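Local coordinates for protein betaine aldehyde dehydrogenase (Staphylococcus aureus subsp. aureus COL, PDB 4QTO) that probably catalyses the NAD-dependent oxidation of betaine aldehyde to glycine betaine, at residues P285-D290 against N459-G464. Sequence-based numbering, arbitrary orientation.
Sequences PNIIFD and NKLKLG
In the seven-stranded sheet of the aldehyde dehydrogenase catalytic domain, strand 285-288 meets the loop that runs from helix 451-460 to strand 465-468 through two pairs of apolar side chains. Strand 443-447 lies between 285-288 and 465-468 in the sheet, and the side chain of Leu-461 touches Val-446 of that strand, consistent with a contact that spans it. The nearest CA atoms, those of Pro-285 and Leu-461, are 9.5 Å apart, and no hydrogen bond joins the segments.

In the first pair the pyrrolidine ring of Pro-285 presents its CG corner to one methyl of Leu-463, with CG 3.9 Å from CD1 of that leucine; CD of the same ring lies slightly farther from this methyl. The second pair is Ile-287 and Leu-461, which meet tip to tip: CD1 of Ile-287 sits 4.0 Å from CD1 of Leu-461 and equally far from its CD2, a single methyl facing the fork of the leucine. Ile-287 reaches this position because its CG1 arm stands anti to the carbonyl carbon (chi1 -59°) and continues extended to CD1 (chi2 170°).

Between the two leucines, Lys-462 is the centre of an inverse gamma turn, closed by a weak bond from Leu-463 N to Leu-461 O at 3.0 Å. Ala-435 of helix 428-436 also touches Pro-285, Ile-287 and Leu-461, so that helix covers part of the cluster. Lys-462 forms a salt bridge with Glu-84 of the second subunit, placing this loop at a subunit interface.

All four touching residues are buried, and the segments bury 135 Å² between them, both sides summed, a small interface made by two side-chain pairs. With methyl and ring carbons alone meeting at van der Waals distance, the contact is hydrophobic and lacks the directionality of a polar bond.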
ATOM      1  N   PRO A 285      30.625  -7.544  -0.142  1.00  9.15           N
ATOM      2  CA  PRO A 285      31.436  -7.401  -1.336  1.00  9.10           C
ATOM      3  C   PRO A 285      31.453  -5.999  -1.927  1.00  9.79           C
ATOM      4  O   PRO A 285      30.420  -5.336  -1.975  1.00 10.48           O
ATOM      5  CB  PRO A 285      30.784  -8.383  -2.293  1.00  9.43           C
ATOM      6  CG  PRO A 285      29.339  -8.351  -1.934  1.00  9.33           C
ATOM      7  CD  PRO A 285      29.330  -8.192  -0.440  1.00  9.29           C
ATOM      8  N   ASN A 286      32.610  -5.603  -2.461  1.00  8.78           N
ATOM      9  CA  ASN A 286      32.766  -4.332  -3.184  1.00  8.82           C
ATOM     10  C   ASN A 286      33.286  -4.774  -4.547  1.00  9.46           C
ATOM     11  O   ASN A 286      34.466  -5.143  -4.687  1.00  8.36           O
ATOM     12  CB  ASN A 286      33.724  -3.437  -2.439  1.00  9.69           C
ATOM     13  CG  ASN A 286      33.826  -2.070  -3.054  1.00 11.64           C
ATOM     14  OD1 ASN A 286      33.287  -1.839  -4.146  1.00 12.07           O
ATOM     15  ND2 ASN A 286      34.505  -1.159  -2.376  1.00 12.48           N
ATOM     16  N   ILE A 287      32.409  -4.822  -5.544  1.00  8.52           N
ATOM     17  CA  ILE A 287      32.713  -5.375  -6.848  1.00  9.28           C
ATOM     18  C   ILE A 287      33.101  -4.252  -7.821  1.00  9.22           C
ATOM     19  O   ILE A 287      32.290  -3.368  -8.113  1.00  9.94           O
ATOM     20  CB  ILE A 287      31.487  -6.127  -7.398  1.00  9.76           C
ATOM     21  CG1 ILE A 287      31.075  -7.246  -6.438  1.00 10.96           C
ATOM     22  CG2 ILE A 287      31.751  -6.680  -8.776  1.00 11.00           C
ATOM     23  CD1 ILE A 287      29.751  -7.886  -6.767  1.00 11.87           C
ATOM     24  N   ILE A 288      34.314  -4.336  -8.340  1.00  9.13           N
ATOM     25  CA  ILE A 288      34.864  -3.297  -9.208  1.00  9.28           C
ATOM     26  C   ILE A 288      35.191  -3.855 -10.584  1.00  9.27           C
ATOM     27  O   ILE A 288      36.084  -4.694 -10.742  1.00  9.74           O
ATOM     28  CB  ILE A 288      36.100  -2.695  -8.542  1.00  9.90           C
ATOM     29  CG1 ILE A 288      35.783  -2.180  -7.122  1.00 11.00           C
ATOM     30  CG2 ILE A 288      36.710  -1.612  -9.420  1.00 10.04           C
ATOM     31  CD1 ILE A 288      37.013  -1.808  -6.340  1.00 11.19           C
ATOM     32  N   PHE A 289      34.438  -3.419 -11.579  1.00  9.25           N
ATOM     33  CA  PHE A 289      34.665  -3.828 -12.968  1.00  9.79           C
ATOM     34  C   PHE A 289      35.728  -2.990 -13.645  1.00 10.81           C
ATOM     35  O   PHE A 289      36.036  -1.868 -13.203  1.00 11.11           O
ATOM     36  CB  PHE A 289      33.367  -3.738 -13.749  1.00 10.13           C
ATOM     37  CG  PHE A 289      32.413  -4.867 -13.469  1.00 10.61           C
ATOM     38  CD1 PHE A 289      32.512  -6.044 -14.196  1.00 10.98           C
ATOM     39  CD2 PHE A 289      31.461  -4.778 -12.482  1.00 10.35           C
ATOM     40  CE1 PHE A 289      31.666  -7.101 -13.949  1.00 11.19           C
ATOM     41  CE2 PHE A 289      30.592  -5.831 -12.232  1.00 10.90           C
ATOM     42  CZ  PHE A 289      30.699  -7.008 -12.981  1.00 10.59           C
ATOM     43  N   ASP A 290      36.269  -3.507 -14.757  1.00 11.78           N
ATOM     44  CA  ASP A 290      37.314  -2.787 -15.486  1.00 13.42           C
ATOM     45  C   ASP A 290      36.812  -1.510 -16.155  1.00 13.48           C
ATOM     46  O   ASP A 290      37.620  -0.702 -16.586  1.00 14.88           O
ATOM     47  CB  ASP A 290      38.160  -3.703 -16.389  1.00 15.22           C
ATOM     48  CG  ASP A 290      37.440  -4.288 -17.547  1.00 19.36           C
ATOM     49  OD1 ASP A 290      36.384  -3.747 -17.968  1.00 18.66           O
ATOM     50  OD2 ASP A 290      37.978  -5.305 -18.089  1.00 19.83           O
ATOM     51  N   ASN A 459      20.767  -7.226  -9.242  0.50 11.34           N
ATOM     52  CA  ASN A 459      19.610  -8.095  -9.125  0.50 12.47           C
ATOM     53  C   ASN A 459      19.949  -9.524  -8.724  0.50 12.56           C
ATOM     54  O   ASN A 459      19.087 -10.230  -8.189  0.50 12.72           O
ATOM     55  CB  ASN A 459      18.800  -8.034 -10.406  0.50 13.80           C
ATOM     56  CG  ASN A 459      17.927  -6.769 -10.467  0.50 14.52           C
ATOM     57  OD1 ASN A 459      17.032  -6.562  -9.629  0.50 13.33           O
ATOM     58  ND2 ASN A 459      18.201  -5.908 -11.437  0.50 17.36           N
ATOM     59  N   LYS A 460      21.190  -9.943  -8.980  1.00 12.20           N
ATOM     60  CA  LYS A 460      21.631 -11.295  -8.651  1.00 12.52           C
ATOM     61  C   LYS A 460      22.374 -11.450  -7.317  1.00 12.14           C
ATOM     62  O   LYS A 460      22.579 -12.588  -6.866  1.00 12.56           O
ATOM     63  CB  LYS A 460      22.480 -11.872  -9.785  1.00 14.91           C
ATOM     64  CG  LYS A 460      21.663 -12.124 -11.057  1.00 20.41           C
ATOM     65  CD  LYS A 460      22.407 -13.070 -11.988  1.00 31.72           C
ATOM     66  CE  LYS A 460      21.527 -13.614 -13.106  1.00 39.33           C
ATOM     67  NZ  LYS A 460      21.194 -12.555 -14.094  1.00 52.51           N
ATOM     68  N   LEU A 461      22.750 -10.338  -6.672  1.00 10.03           N
ATOM     69  CA  LEU A 461      23.436 -10.409  -5.382  1.00 10.33           C
ATOM     70  C   LEU A 461      22.449 -10.663  -4.269  1.00 10.53           C
ATOM     71  O   LEU A 461      21.421  -9.967  -4.166  1.00 11.91           O
ATOM     72  CB  LEU A 461      24.196  -9.122  -5.107  1.00  9.38           C
ATOM     73  CG  LEU A 461      25.292  -8.796  -6.110  1.00 10.16           C
ATOM     74  CD1 LEU A 461      25.945  -7.459  -5.771  1.00 10.72           C
ATOM     75  CD2 LEU A 461      26.351  -9.901  -6.140  1.00 12.29           C
ATOM     76  N   LYS A 462      22.742 -11.642  -3.420  1.00  9.55           N
ATOM     77  CA  LYS A 462      21.863 -11.969  -2.272  1.00  9.74           C
ATOM     78  C   LYS A 462      22.226 -11.109  -1.073  1.00  9.36           C
ATOM     79  O   LYS A 462      22.888 -11.570  -0.105  1.00 10.36           O
ATOM     80  CB  LYS A 462      21.926 -13.456  -1.969  1.00 11.58           C
ATOM     81  CG  LYS A 462      21.419 -14.281  -3.143  1.00 14.81           C
ATOM     82  CD  LYS A 462      21.849 -15.727  -2.958  1.00 19.17           C
ATOM     83  CE  LYS A 462      21.674 -16.558  -4.219  1.00 22.79           C
ATOM     84  NZ  LYS A 462      20.242 -16.643  -4.565  1.00 22.94           N
ATOM     85  N   LEU A 463      21.797  -9.847  -1.156  1.00  8.93           N
ATOM     86  CA  LEU A 463      22.142  -8.820  -0.174  1.00  9.16           C
ATOM     87  C   LEU A 463      20.960  -7.914   0.089  1.00  8.83           C
ATOM     88  O   LEU A 463      20.220  -7.600  -0.858  1.00  8.66           O
ATOM     89  CB  LEU A 463      23.267  -7.917  -0.756  1.00  9.34           C
ATOM     90  CG  LEU A 463      24.576  -8.597  -1.146  1.00  9.76           C
ATOM     91  CD1 LEU A 463      25.472  -7.637  -1.917  1.00 10.54           C
ATOM     92  CD2 LEU A 463      25.266  -9.144   0.094  1.00 10.46           C
ATOM     93  N   GLY A 464      20.792  -7.469   1.332  1.00  8.03           N
ATOM     94  CA  GLY A 464      19.671  -6.577   1.678  1.00  8.28           C
ATOM     95  C   GLY A 464      19.759  -5.196   1.066  1.00  7.88           C
ATOM     96  O   GLY A 464      18.734  -4.532   0.850  1.00  7.24           O
TER